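Local structure of hypothetical aldose 1-epimerase (Klebsiella pneumoniae subsp. pneumoniae MGH 78578, 3TY1) at residues 61-64 with 70-73; 111-116 with 347-352; 51-56 with 159-164; 190-195 with 208-213; 37-42 with 47-52. The protein is of unknown function but has a galactose mutarotase-like fold and probably binds carbohydrate, perhaps as an aldose 1-epimerase. One frame throughout, in Å; residues are numbered along the deposited sequence. Where two conformers were deposited one is given.

Contact 1. Residues 61-64 with 70-73; sequences ITLS and NLLR
Thr62 and Leu72 meet through flat peptide groups, at a classic beta bulge in the antiparallel hairpin of strands 60-64 and 70-76. Leu72 N bonds to Thr62 O at 2.8 Å, with the donor 23° out of the carbonyl plane. Arg73 N adds a weak bond to the same oxygen. Leu72 and Arg73 both face Thr62, which makes this a classic bulge, and both N-H groups turn to the one carbonyl. In return, Thr62 N bonds to Arg73 O at 3.0 Å. The amide of Asn70 bonds outside the two segments: its ND2 bonds to Glu112, and its OD1 takes a weak bond from Arg116 N.

Side chains divide between the two sheet faces. Leu63 and Leu71 share one face, where Leu71 CD2 lies 4.0 Å from Leu63 CB. The leucine chains run at a slant to each other, and Leu181 and Phe190 of the facing sheet cover Leu71. Leu72 is the inserted residue. Its psi of -43° breaks the extended course of the strand, and its CB points toward strand 61-64. From there its branches divide. Leu72 CD1 touches Thr62 CG2 at 4.0 Å, while Leu72 CD2 reaches Ser64 CB at 4.1 Å. Val90 and Ile50 also pack on Leu72. Near the turn, Asn70 O accepts the N-H of Ser64 at 3.0 Å from Ser64 N, and the same oxygen lies 3.2 Å from Leu63 CA in a CA-H...O contact.

Contact 2. Residues 111-116 with 347-352; sequences NEMMVR and LTYTLL
Met113 and Met114, both present as selenomethionine, press on the buried ring of Tyr349. There is no backbone pairing here, as the closest CA atoms, those of Met114 and Tyr349, are 10.6 Å apart. Long side chains span the gap. Met113 starts with CG opposite the backbone N (chi1 -179°), then bends at its next two torsions. The bends bring CE up to the ring, 3.8 Å from Tyr349 CE2. This chain and the tyrosine pass in opposite directions.

Met114 also sends CG away from its own N (chi1 -154°), but it is the middle of this chain that touches. Met114 CG lies 3.4 Å from Tyr349 OH, and the two side chains cross at about a right angle. Further bends then carry Met114 CE back over one face of the Arg116 guanidinium, 3.4 Å above its plane and offset toward the rim. Both methionine contacts with the tyrosine ring are oblique.

Tyr349 has further restraints. Its hydroxyl is hydrogen-bonded to Ser212, which satisfies this buried polar atom, and its ring meets that of Phe190 with the planes almost parallel. Strand 114-119 lies beside strand 204-214, and Met113 and Met114 both face Leu71 of strand 70-76 at a classic beta bulge. Tyr349 reaches them from strand 342-352, which runs between strands 189-198 and 285-291 in the large antiparallel sheet.

Contact 3. Residues 51-56 with 159-164; sequences LTIHSK and IRIRGL. With SO4 (sulfate ion), chain I.
Ile53 puts its CD1 methyl into the notch between Ile159 and Ile161. That methyl lies 3.8 Å from Ile159 CG2 and 3.7 Å from Ile161 CD1. Ile53 and Ile159 meet tip to tip, and a second pair of methyls backs them up: Ile53 CG2 is 3.9 Å from Ile159 CD1. Against Ile161 the fit is different. The two chains slide past each other, and Ile161 CD1 also rests 3.8 Å from Ile53 CG1. One step along, Leu51 extends straight across, with CG opposite its backbone N (chi1 175°). Its CD2 meets Ile161 CG2 end on at 3.6 Å. Ile161 thus receives Leu51 on one branch and Ile53 on the other.

No hydrogen bond joins the two segments. Arg160 and Arg162 point away from the contact. Arg160 makes one long and two weak bonds, edge-on, to a sulfate ion, probably from the crystallisation liquor, and forms a salt bridge with Glu158. Arg162 pairs with Glu148, Glu150 and Glu180.

Strand segments 51-55 and 159-164 run nearly antiparallel, and their axes approach to 10.0 Å. They belong to two different antiparallel sheets, packed face to face. Aliphatic side chains that meet like this form the inner layer of a beta sandwich, here part of the supersandwich of the galactose mutarotase fold.

Contact 4. Residues 190-195 with 208-213; sequences FSLHDV and IIYHSN. With SO4 (sulfate ion), chain H; SO4 (sulfate ion), chain L.
Tyr210 and Asp194 share a very short hydrogen bond, 2.5 Å from Tyr210 OH to Asp194 OD2. The tyrosine donates to the anti lone pair of OD2, the one turned away from OD1. The carboxylate oxygen lies at the ring edge, in the ring plane, and the two flat groups are only 22° apart. Both ends have more partners. Tyr210 OH bonds to Tyr119 OH. Three donors hold the buried carboxylate: Tyr210 OH and, in a salt bridge, Arg116 NE on OD2, and Glu180 N on OD1. Next to it Leu192 slides past the tyrosine, with CD1 4.1 Å from Tyr210 CE2 in an oblique approach.

His193 points away from this layer. Its NE2 lies an unusually short 2.5 Å from O4 of a sulfate (chain H), probably from the crystallisation liquor, in the plane of the imidazole. On strand 208-213, His211 ND1 donates to Asn213 OD1 at 2.7 Å. The acceptor is just 2° out of the ring plane, which helps set the rotation of the imidazole and leaves His211 NE2 directed at O3 of a second sulfate (chain L), of the same likely origin, at 2.8 Å.

His136 NE2 is also hydrogen-bonded to a sulfate, and its ring meets that of His211, as do those of Phe110 and Trp301. A sulfate-binding histidine packed among aromatic rings is consistent with the sugar pocket of galactose mutarotase relatives.

Contact 5. Residues 37-42 with 47-52; sequences QKVLHG and GSKILT
The side chains of Gln37 and Lys49 cross at a slant, with Gln37 CD 3.8 Å from Lys49 CD. A water links their polar ends, giving a proton to Gln37 OE1 at 2.7 Å and accepting one from Lys49 NZ at 2.7 Å. On the face that carries Ile50, CG2 of that residue meets Leu40 CD1 at 3.9 Å, the two chains crossing at about a right angle. Ile50 sets CG1 between its backbone N and carbonyl carbon (chi1 55°), which leaves CG2 opposite the carbonyl carbon and beside Leu40.

The backbone pairs Lys38 with Ile50, so both side-chain contacts run diagonally. Lys38 N bonds to Ile50 O at 2.9 Å, and Ile50 N bonds back to Lys38 O at 3.0 Å. Toward the turn, Leu40 N reaches Ser48 O at 2.7 Å. Gly47 N closes on Leu40 O at 3.0 Å.

Further out, Asp15 forms a salt bridge with Lys49 NZ, and Gly17 O takes the NE2 of Gln37. Ser48 OG bonds to Val90 O. His41 packs on Asp15 of a second subunit. The pairing is that of an antiparallel beta hairpin, strands 33-39 and 49-55, near the outer end of the smaller sheet of the sandwich.

How the contacts relate
Contacts 2 and 4 lie deepest, with centres about 5 Å from that of the chain. Both place a tyrosine between sheets, and Tyr349 OH to Ser212 OG joins them directly. Contact 1 is also buried and connects to contact 2 through Asn70 and Leu71. Contact 3 is buried as well but wholly aliphatic across the sheets, in contrast to the polar grip of contact 4. Contact 5 lies farthest out, about 20 Å from the centre, and mixes charge, water and backbone bonds. Contacts 1 and 5 are hairpins of the same sheet. Contacts 3 and 5 share Leu51 and Thr52 on strand 49-55, which uses its backbone edges for sheet neighbours and its inner face for packing.

Contact 1. Residues 61-64 with 70-73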
# COMPACT_ATOMS: atom_id res chain seq x y z
N ILE A 61 14.23 24.79 7.80
CA ILE A 61 12.87 24.29 7.74
C ILE A 61 12.80 23.08 6.83
O ILE A 61 13.17 23.18 5.63
CB ILE A 61 11.93 25.38 7.14
CG1 ILE A 61 11.95 26.65 8.01
CG2 ILE A 61 10.49 24.78 6.94
CD1 ILE A 61 11.17 27.89 7.37
N THR A 62 12.34 21.96 7.38
CA THR A 62 12.27 20.70 6.63
C THR A 62 10.87 20.30 6.48
O THR A 62 10.13 20.23 7.47
CB THR A 62 13.04 19.57 7.35
OG1 THR A 62 14.39 19.97 7.52
CG2 THR A 62 12.98 18.26 6.54
N LEU A 63 10.47 20.02 5.25
CA LEU A 63 9.12 19.51 4.99
C LEU A 63 9.21 18.29 4.09
O LEU A 63 10.25 18.04 3.53
CB LEU A 63 8.23 20.60 4.45
CG LEU A 63 8.46 21.35 3.18
CD1 LEU A 63 7.96 20.44 2.03
CD2 LEU A 63 7.70 22.65 3.17
N SER A 64 8.12 17.54 3.98
CA SER A 64 8.09 16.35 3.15
C SER A 64 6.99 16.41 2.09
O SER A 64 5.81 16.29 2.42
CB SER A 64 7.92 15.09 4.00
OG SER A 64 7.83 14.00 3.11
N ASN A 70 3.70 18.14 4.94
CA ASN A 70 3.82 18.25 6.39
C ASN A 70 5.19 18.84 6.72
O ASN A 70 6.20 18.56 6.03
CB ASN A 70 3.81 16.85 7.05
CG ASN A 70 2.45 16.17 7.10
OD1 ASN A 70 1.40 16.79 6.83
ND2 ASN A 70 2.47 14.85 7.45
N LEU A 71 5.25 19.57 7.83
CA LEU A 71 6.47 20.19 8.30
C LEU A 71 7.07 19.20 9.28
O LEU A 71 6.45 18.79 10.26
CB LEU A 71 6.21 21.55 8.96
CG LEU A 71 5.35 22.58 8.18
CD1 LEU A 71 5.27 23.87 8.96
CD2 LEU A 71 5.89 22.79 6.76
N LEU A 72 8.31 18.82 9.02
CA LEU A 72 8.97 17.82 9.87
C LEU A 72 9.66 18.44 11.09
O LEU A 72 9.53 17.96 12.22
CB LEU A 72 10.00 17.05 9.07
CG LEU A 72 9.53 16.21 7.86
CD1 LEU A 72 10.61 15.21 7.42
CD2 LEU A 72 8.28 15.49 8.07
N ARG A 73 10.35 19.54 10.84
CA ARG A 73 11.18 20.16 11.86
C ARG A 73 11.57 21.58 11.46
O ARG A 73 11.74 21.90 10.27
CB ARG A 73 12.43 19.31 12.15
CG ARG A 73 13.34 19.82 13.24
CD ARG A 73 14.58 18.86 13.38
NE ARG A 73 14.22 17.63 14.08
CZ ARG A 73 15.01 16.56 14.21
NH1 ARG A 73 16.22 16.52 13.66
NH2 ARG A 73 14.57 15.52 14.89

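Contact 2. Residues 111-116 with 347-352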
# COMPACT_ATOMS: atom_id res chain seq x y z
N ASN A 111 5.57 11.65 13.18
CA ASN A 111 6.71 12.27 13.83
C ASN A 111 6.91 13.77 13.54
O ASN A 111 7.91 14.36 13.96
CB ASN A 111 7.96 11.48 13.45
CG ASN A 111 8.24 11.51 11.96
OD1 ASN A 111 7.72 12.39 11.21
ND2 ASN A 111 9.12 10.61 11.53
N GLU A 112 5.92 14.39 12.93
CA GLU A 112 6.07 15.72 12.39
C GLU A 112 5.75 16.85 13.38
O GLU A 112 5.02 16.68 14.33
CB GLU A 112 5.16 15.86 11.15
CG GLU A 112 5.39 14.84 10.06
CD GLU A 112 4.45 13.62 10.07
OE1 GLU A 112 4.03 13.16 11.16
OE2 GLU A 112 4.13 13.13 8.98
N MSE A 113 6.34 17.99 13.08
CA MSE A 113 6.11 19.24 13.75
C MSE A 113 4.75 19.82 13.34
O MSE A 113 4.08 20.44 14.17
CB MSE A 113 7.25 20.21 13.44
CG MSE A 113 7.14 21.55 14.09
SE MSE A 113 6.28 22.93 12.99
CE MSE A 113 5.06 23.47 14.21
N MSE A 114 4.34 19.66 12.08
CA MSE A 114 2.99 20.14 11.65
C MSE A 114 2.38 19.18 10.62
O MSE A 114 2.93 19.01 9.55
CB MSE A 114 3.06 21.60 11.13
CG MSE A 114 1.76 22.43 11.23
SE MSE A 114 0.37 21.75 10.08
CE MSE A 114 1.19 22.19 8.36
N VAL A 115 1.27 18.54 10.99
CA VAL A 115 0.50 17.67 10.12
C VAL A 115 -0.84 18.30 9.78
O VAL A 115 -1.56 18.69 10.69
CB VAL A 115 0.17 16.32 10.78
CG1 VAL A 115 -0.60 15.43 9.75
CG2 VAL A 115 1.41 15.65 11.26
N ARG A 116 -1.19 18.41 8.50
CA ARG A 116 -2.54 18.84 8.13
C ARG A 116 -3.43 17.62 8.31
O ARG A 116 -3.28 16.65 7.57
CB ARG A 116 -2.57 19.36 6.70
CG ARG A 116 -1.84 20.70 6.55
CD ARG A 116 -1.67 21.14 5.08
NE ARG A 116 -0.91 22.40 4.94
CZ ARG A 116 0.43 22.49 4.89
NH1 ARG A 116 1.16 21.42 5.03
NH2 ARG A 116 1.04 23.67 4.73
N LEU A 347 -1.67 31.22 8.69
CA LEU A 347 -1.07 31.03 10.01
C LEU A 347 0.35 31.55 10.02
O LEU A 347 1.06 31.44 9.02
CB LEU A 347 -1.07 29.54 10.44
CG LEU A 347 -2.40 28.80 10.57
CD1 LEU A 347 -2.80 28.22 9.23
CD2 LEU A 347 -2.26 27.70 11.64
N THR A 348 0.76 32.14 11.13
CA THR A 348 2.16 32.56 11.31
C THR A 348 2.72 31.87 12.55
O THR A 348 2.14 31.95 13.63
CB THR A 348 2.28 34.09 11.45
OG1 THR A 348 1.67 34.70 10.31
CG2 THR A 348 3.71 34.50 11.51
N TYR A 349 3.83 31.19 12.36
CA TYR A 349 4.58 30.47 13.39
C TYR A 349 5.86 31.23 13.68
O TYR A 349 6.62 31.59 12.75
CB TYR A 349 4.94 29.08 12.88
CG TYR A 349 3.81 28.13 12.71
CD1 TYR A 349 2.90 28.25 11.63
CD2 TYR A 349 3.60 27.11 13.62
CE1 TYR A 349 1.82 27.35 11.49
CE2 TYR A 349 2.53 26.20 13.49
CZ TYR A 349 1.65 26.34 12.42
OH TYR A 349 0.61 25.44 12.29
N THR A 350 6.09 31.54 14.96
CA THR A 350 7.25 32.30 15.33
C THR A 350 8.04 31.53 16.39
O THR A 350 7.50 31.12 17.43
CB THR A 350 6.88 33.68 15.89
OG1 THR A 350 5.99 34.36 14.99
CG2 THR A 350 8.15 34.54 16.14
N LEU A 351 9.33 31.40 16.14
CA LEU A 351 10.25 30.81 17.10
C LEU A 351 10.76 31.96 17.99
O LEU A 351 11.51 32.86 17.56
CB LEU A 351 11.38 30.06 16.38
CG LEU A 351 12.21 29.12 17.28
CD1 LEU A 351 11.29 28.06 17.89
CD2 LEU A 351 13.35 28.45 16.52
N LEU A 352 10.33 31.93 19.25
CA LEU A 352 10.63 32.95 20.23
C LEU A 352 11.93 32.52 20.91
O LEU A 352 12.04 31.39 21.43
CB LEU A 352 9.46 33.05 21.22
CG LEU A 352 8.01 33.15 20.66
CD1 LEU A 352 6.99 32.98 21.77
CD2 LEU A 352 7.78 34.45 19.87

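Contact 3. Residues 51-56 with 159-164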
# COMPACT_ATOMS: atom_id res chain seq x y z
N LEU A 51 12.24 18.25 1.67
CA LEU A 51 12.60 19.50 1.04
C LEU A 51 12.92 20.45 2.18
O LEU A 51 12.09 20.66 3.07
CB LEU A 51 11.46 19.99 0.14
CG LEU A 51 11.55 21.35 -0.54
CD1 LEU A 51 12.75 21.44 -1.43
CD2 LEU A 51 10.21 21.57 -1.37
N THR A 52 14.13 21.01 2.15
CA THR A 52 14.65 21.79 3.24
C THR A 52 15.15 23.16 2.81
O THR A 52 15.93 23.27 1.86
CB THR A 52 15.84 21.04 3.89
OG1 THR A 52 15.45 19.69 4.23
CG2 THR A 52 16.31 21.81 5.14
N ILE A 53 14.75 24.19 3.54
CA ILE A 53 15.39 25.49 3.45
C ILE A 53 16.47 25.53 4.54
O ILE A 53 16.15 25.47 5.73
CB ILE A 53 14.43 26.65 3.74
CG1 ILE A 53 13.29 26.66 2.70
CG2 ILE A 53 15.27 27.99 3.78
CD1 ILE A 53 12.10 27.64 3.05
N HIS A 54 17.74 25.58 4.14
CA HIS A 54 18.85 25.66 5.09
C HIS A 54 19.26 27.12 5.21
O HIS A 54 19.58 27.75 4.22
CB HIS A 54 20.08 24.90 4.61
CG HIS A 54 19.89 23.42 4.44
ND1 HIS A 54 20.12 22.52 5.46
CD2 HIS A 54 19.53 22.68 3.35
CE1 HIS A 54 19.91 21.29 5.01
NE2 HIS A 54 19.56 21.36 3.74
N SER A 55 19.27 27.65 6.42
CA SER A 55 19.70 29.02 6.67
C SER A 55 21.02 29.05 7.43
O SER A 55 21.26 28.20 8.30
CB SER A 55 18.64 29.71 7.49
OG SER A 55 17.49 29.96 6.70
N LYS A 56 21.87 30.03 7.13
CA LYS A 56 23.08 30.18 7.93
C LYS A 56 22.70 30.73 9.33
O LYS A 56 23.05 30.11 10.33
CB LYS A 56 24.13 31.07 7.25
CG LYS A 56 25.49 31.05 7.98
CD LYS A 56 26.65 31.55 7.10
CE LYS A 56 26.45 33.00 6.65
NZ LYS A 56 27.61 33.55 5.89
N ILE A 159 11.19 33.38 0.22
CA ILE A 159 11.10 32.06 -0.35
C ILE A 159 9.66 31.59 -0.14
O ILE A 159 9.11 31.77 0.94
CB ILE A 159 12.05 31.09 0.37
CG1 ILE A 159 13.51 31.58 0.23
CG2 ILE A 159 11.86 29.60 -0.15
CD1 ILE A 159 14.47 30.84 1.23
N ARG A 160 9.07 31.01 -1.18
CA ARG A 160 7.77 30.39 -1.06
C ARG A 160 7.86 28.98 -1.59
O ARG A 160 8.44 28.75 -2.66
CB ARG A 160 6.70 31.17 -1.84
CG ARG A 160 6.60 32.59 -1.39
CD ARG A 160 5.41 33.32 -1.97
NE ARG A 160 5.40 34.70 -1.50
CZ ARG A 160 4.42 35.59 -1.73
NH1 ARG A 160 3.36 35.26 -2.44
NH2 ARG A 160 4.51 36.81 -1.22
N ILE A 161 7.28 28.06 -0.86
CA ILE A 161 7.27 26.66 -1.25
C ILE A 161 5.81 26.24 -1.31
O ILE A 161 5.11 26.22 -0.28
CB ILE A 161 8.08 25.81 -0.30
CG1 ILE A 161 9.55 26.22 -0.37
CG2 ILE A 161 7.92 24.30 -0.69
CD1 ILE A 161 10.44 25.42 0.54
N ARG A 162 5.37 25.89 -2.51
CA ARG A 162 3.98 25.48 -2.75
C ARG A 162 3.90 24.00 -3.08
O ARG A 162 4.77 23.48 -3.76
CB ARG A 162 3.35 26.25 -3.94
CG ARG A 162 3.10 27.70 -3.67
CD ARG A 162 2.44 28.41 -4.86
NE ARG A 162 3.38 28.62 -5.94
CZ ARG A 162 4.26 29.61 -6.00
NH1 ARG A 162 4.35 30.55 -5.04
NH2 ARG A 162 5.08 29.67 -7.04
N GLY A 163 2.84 23.35 -2.60
CA GLY A 163 2.57 21.95 -2.87
C GLY A 163 1.09 21.65 -2.98
O GLY A 163 0.37 21.88 -2.01
N LEU A 164 0.65 21.15 -4.13
CA LEU A 164 -0.77 20.79 -4.37
C LEU A 164 -0.99 19.35 -3.91
O LEU A 164 -0.38 18.43 -4.44
CB LEU A 164 -1.10 20.88 -5.85
CG LEU A 164 -2.55 20.63 -6.30
CD1 LEU A 164 -3.46 21.60 -5.61
CD2 LEU A 164 -2.66 20.72 -7.87
S SO4 I . 1.04 38.27 -1.92
O1 SO4 I . 1.76 38.70 -0.72
O2 SO4 I . 0.05 39.28 -2.26
O3 SO4 I . 1.97 38.16 -3.03
O4 SO4 I . 0.29 37.04 -1.68

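Contact 4. Residues 190-195 with 208-213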
# COMPACT_ATOMS: atom_id res chain seq x y z
N PHE A 190 7.81 31.95 10.09
CA PHE A 190 7.40 31.53 8.75
C PHE A 190 5.88 31.56 8.75
O PHE A 190 5.28 31.61 9.81
CB PHE A 190 7.93 30.15 8.35
CG PHE A 190 7.41 29.02 9.17
CD1 PHE A 190 8.13 28.55 10.29
CD2 PHE A 190 6.23 28.38 8.81
CE1 PHE A 190 7.66 27.49 11.03
CE2 PHE A 190 5.76 27.32 9.56
CZ PHE A 190 6.48 26.86 10.64
N SER A 191 5.27 31.57 7.57
CA SER A 191 3.81 31.59 7.52
C SER A 191 3.32 30.55 6.54
O SER A 191 4.05 30.14 5.63
CB SER A 191 3.31 32.99 7.14
OG SER A 191 3.78 33.33 5.85
N LEU A 192 2.09 30.09 6.78
CA LEU A 192 1.37 29.21 5.87
C LEU A 192 0.21 30.02 5.31
O LEU A 192 -0.45 30.74 6.05
CB LEU A 192 0.80 28.01 6.63
CG LEU A 192 1.81 27.13 7.36
CD1 LEU A 192 1.07 25.92 8.00
CD2 LEU A 192 2.88 26.68 6.37
N HIS A 193 -0.05 29.83 4.02
CA HIS A 193 -1.16 30.42 3.30
C HIS A 193 -1.70 29.35 2.40
O HIS A 193 -1.43 29.33 1.21
CB HIS A 193 -0.70 31.65 2.53
CG HIS A 193 -0.23 32.74 3.43
ND1 HIS A 193 -1.11 33.53 4.15
CD2 HIS A 193 1.01 33.12 3.80
CE1 HIS A 193 -0.42 34.38 4.88
NE2 HIS A 193 0.87 34.17 4.68
N ASP A 194 -2.43 28.41 2.99
CA ASP A 194 -3.00 27.31 2.26
C ASP A 194 -4.35 27.73 1.69
O ASP A 194 -5.07 28.55 2.31
CB ASP A 194 -3.20 26.05 3.15
CG ASP A 194 -1.93 25.59 3.83
OD1 ASP A 194 -0.79 25.86 3.34
OD2 ASP A 194 -2.06 24.95 4.91
N VAL A 195 -4.72 27.16 0.55
CA VAL A 195 -6.01 27.38 -0.07
C VAL A 195 -6.64 26.03 -0.46
O VAL A 195 -6.13 25.33 -1.31
CB VAL A 195 -5.94 28.29 -1.34
CG1 VAL A 195 -7.36 28.55 -1.89
CG2 VAL A 195 -5.20 29.62 -1.05
N ILE A 208 -10.50 20.49 9.05
CA ILE A 208 -9.02 20.58 9.13
C ILE A 208 -8.56 20.94 10.52
O ILE A 208 -9.15 21.78 11.15
CB ILE A 208 -8.45 21.59 8.08
CG1 ILE A 208 -6.91 21.73 8.11
CG2 ILE A 208 -9.13 22.98 8.22
CD1 ILE A 208 -6.15 20.42 7.78
N ILE A 209 -7.47 20.30 10.98
CA ILE A 209 -6.79 20.67 12.20
C ILE A 209 -5.32 20.84 11.78
O ILE A 209 -4.75 19.93 11.14
CB ILE A 209 -6.91 19.56 13.30
CG1 ILE A 209 -8.37 19.32 13.69
CG2 ILE A 209 -6.04 19.90 14.50
CD1 ILE A 209 -8.59 18.23 14.72
N TYR A 210 -4.72 22.01 12.10
CA TYR A 210 -3.30 22.27 11.90
C TYR A 210 -2.59 21.78 13.17
O TYR A 210 -2.42 22.52 14.16
CB TYR A 210 -3.08 23.75 11.62
CG TYR A 210 -3.42 24.07 10.18
CD1 TYR A 210 -4.72 24.28 9.77
CD2 TYR A 210 -2.42 24.09 9.20
CE1 TYR A 210 -5.01 24.51 8.42
CE2 TYR A 210 -2.69 24.35 7.94
CZ TYR A 210 -3.99 24.56 7.52
OH TYR A 210 -4.23 24.78 6.19
N HIS A 211 -2.20 20.51 13.15
CA HIS A 211 -1.75 19.78 14.31
C HIS A 211 -0.28 20.11 14.52
O HIS A 211 0.60 19.51 13.89
CB HIS A 211 -2.02 18.29 14.03
CG HIS A 211 -2.03 17.41 15.23
ND1 HIS A 211 -0.98 17.34 16.12
CD2 HIS A 211 -2.92 16.46 15.63
CE1 HIS A 211 -1.22 16.39 17.01
NE2 HIS A 211 -2.40 15.85 16.75
N SER A 212 -0.01 21.08 15.39
CA SER A 212 1.33 21.67 15.53
C SER A 212 1.96 21.20 16.84
O SER A 212 1.39 21.42 17.92
CB SER A 212 1.21 23.19 15.41
OG SER A 212 0.42 23.56 14.25
N ASN A 213 3.16 20.62 16.76
CA ASN A 213 3.71 19.80 17.84
C ASN A 213 5.07 20.27 18.31
O ASN A 213 5.98 20.43 17.50
CB ASN A 213 3.76 18.33 17.33
CG ASN A 213 2.46 17.94 16.63
OD1 ASN A 213 1.40 18.10 17.20
ND2 ASN A 213 2.54 17.47 15.40
S SO4 H . 3.01 36.91 5.22
O1 SO4 H . 4.03 37.44 6.13
O2 SO4 H . 2.14 37.96 4.70
O3 SO4 H . 3.69 36.27 4.09
O4 SO4 H . 2.16 35.95 5.94
S SO4 L . -3.52 12.72 18.41
O1 SO4 L . -2.11 12.35 18.49
O2 SO4 L . -3.91 13.52 19.59
O3 SO4 L . -3.79 13.51 17.20
O4 SO4 L . -4.31 11.49 18.35

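Contact 5. Residues 37-42 with 47-52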
# COMPACT_ATOMS: atom_id res chain seq x y z
N GLN A 37 16.05 19.46 -2.16
CA GLN A 37 15.19 18.31 -2.15
C GLN A 37 16.09 17.05 -2.20
O GLN A 37 17.04 16.98 -2.98
CB GLN A 37 14.20 18.30 -3.32
CG GLN A 37 13.28 17.07 -3.31
CD GLN A 37 12.08 17.21 -4.23
OE1 GLN A 37 11.02 17.63 -3.78
NE2 GLN A 37 12.23 16.86 -5.51
N LYS A 38 15.77 16.10 -1.35
CA LYS A 38 16.50 14.88 -1.23
C LYS A 38 15.54 13.71 -1.23
O LYS A 38 14.55 13.70 -0.47
CB LYS A 38 17.33 14.98 0.06
CG LYS A 38 18.24 13.81 0.36
CD LYS A 38 19.14 14.05 1.63
CE LYS A 38 20.07 15.26 1.51
NZ LYS A 38 21.16 15.35 2.55
N VAL A 39 15.88 12.69 -2.02
CA VAL A 39 15.13 11.46 -2.08
C VAL A 39 15.76 10.55 -1.06
O VAL A 39 16.96 10.29 -1.13
CB VAL A 39 15.18 10.79 -3.47
CG1 VAL A 39 14.28 9.51 -3.48
CG2 VAL A 39 14.71 11.72 -4.54
N LEU A 40 14.96 10.06 -0.13
CA LEU A 40 15.46 9.22 0.96
C LEU A 40 15.35 7.72 0.62
O LEU A 40 14.61 7.30 -0.27
CB LEU A 40 14.73 9.51 2.28
CG LEU A 40 14.84 10.94 2.79
CD1 LEU A 40 13.86 11.04 4.01
CD2 LEU A 40 16.29 11.29 3.10
N HIS A 41 16.09 6.92 1.39
CA HIS A 41 16.17 5.48 1.15
C HIS A 41 16.26 4.74 2.49
O HIS A 41 16.59 5.34 3.53
CB HIS A 41 17.35 5.11 0.25
CG HIS A 41 17.33 5.77 -1.09
ND1 HIS A 41 16.53 5.33 -2.13
CD2 HIS A 41 18.01 6.85 -1.57
CE1 HIS A 41 16.70 6.12 -3.18
NE2 HIS A 41 17.61 7.03 -2.88
N GLY A 42 15.95 3.45 2.46
CA GLY A 42 16.05 2.59 3.62
C GLY A 42 14.73 2.40 4.36
O GLY A 42 13.92 3.33 4.48
N GLY A 47 12.04 6.00 -1.17
CA GLY A 47 11.37 6.87 -2.14
C GLY A 47 10.77 8.14 -1.57
O GLY A 47 10.36 8.98 -2.32
N SER A 48 10.74 8.30 -0.24
CA SER A 48 10.21 9.49 0.39
C SER A 48 11.09 10.68 0.11
O SER A 48 12.30 10.56 0.12
CB SER A 48 10.12 9.34 1.90
OG SER A 48 9.09 8.41 2.25
N LYS A 49 10.48 11.85 -0.13
CA LYS A 49 11.27 13.07 -0.31
C LYS A 49 11.17 14.01 0.89
O LYS A 49 10.13 14.07 1.57
CB LYS A 49 10.77 13.80 -1.51
CG LYS A 49 10.91 13.12 -2.85
CD LYS A 49 10.19 13.91 -3.95
CE LYS A 49 8.65 13.67 -3.95
NZ LYS A 49 7.94 14.53 -4.93
N ILE A 50 12.26 14.72 1.15
CA ILE A 50 12.27 15.87 2.05
C ILE A 50 12.73 17.08 1.25
O ILE A 50 13.48 16.95 0.26
CB ILE A 50 13.13 15.70 3.33
CG1 ILE A 50 14.57 15.34 3.02
CG2 ILE A 50 12.46 14.69 4.28
CD1 ILE A 50 15.48 15.41 4.25
N LEU A 51 12.24 18.25 1.67
CA LEU A 51 12.60 19.50 1.04
C LEU A 51 12.92 20.45 2.18
O LEU A 51 12.09 20.66 3.07
CB LEU A 51 11.46 19.99 0.14
CG LEU A 51 11.55 21.35 -0.54
CD1 LEU A 51 12.75 21.44 -1.43
CD2 LEU A 51 10.21 21.57 -1.37
N THR A 52 14.13 21.01 2.15
CA THR A 52 14.65 21.79 3.24
C THR A 52 15.15 23.16 2.81
O THR A 52 15.93 23.27 1.86
CB THR A 52 15.84 21.04 3.89
OG1 THR A 52 15.45 19.69 4.23
CG2 THR A 52 16.31 21.81 5.14
O HOH W 1 8.52 17.18 -4.61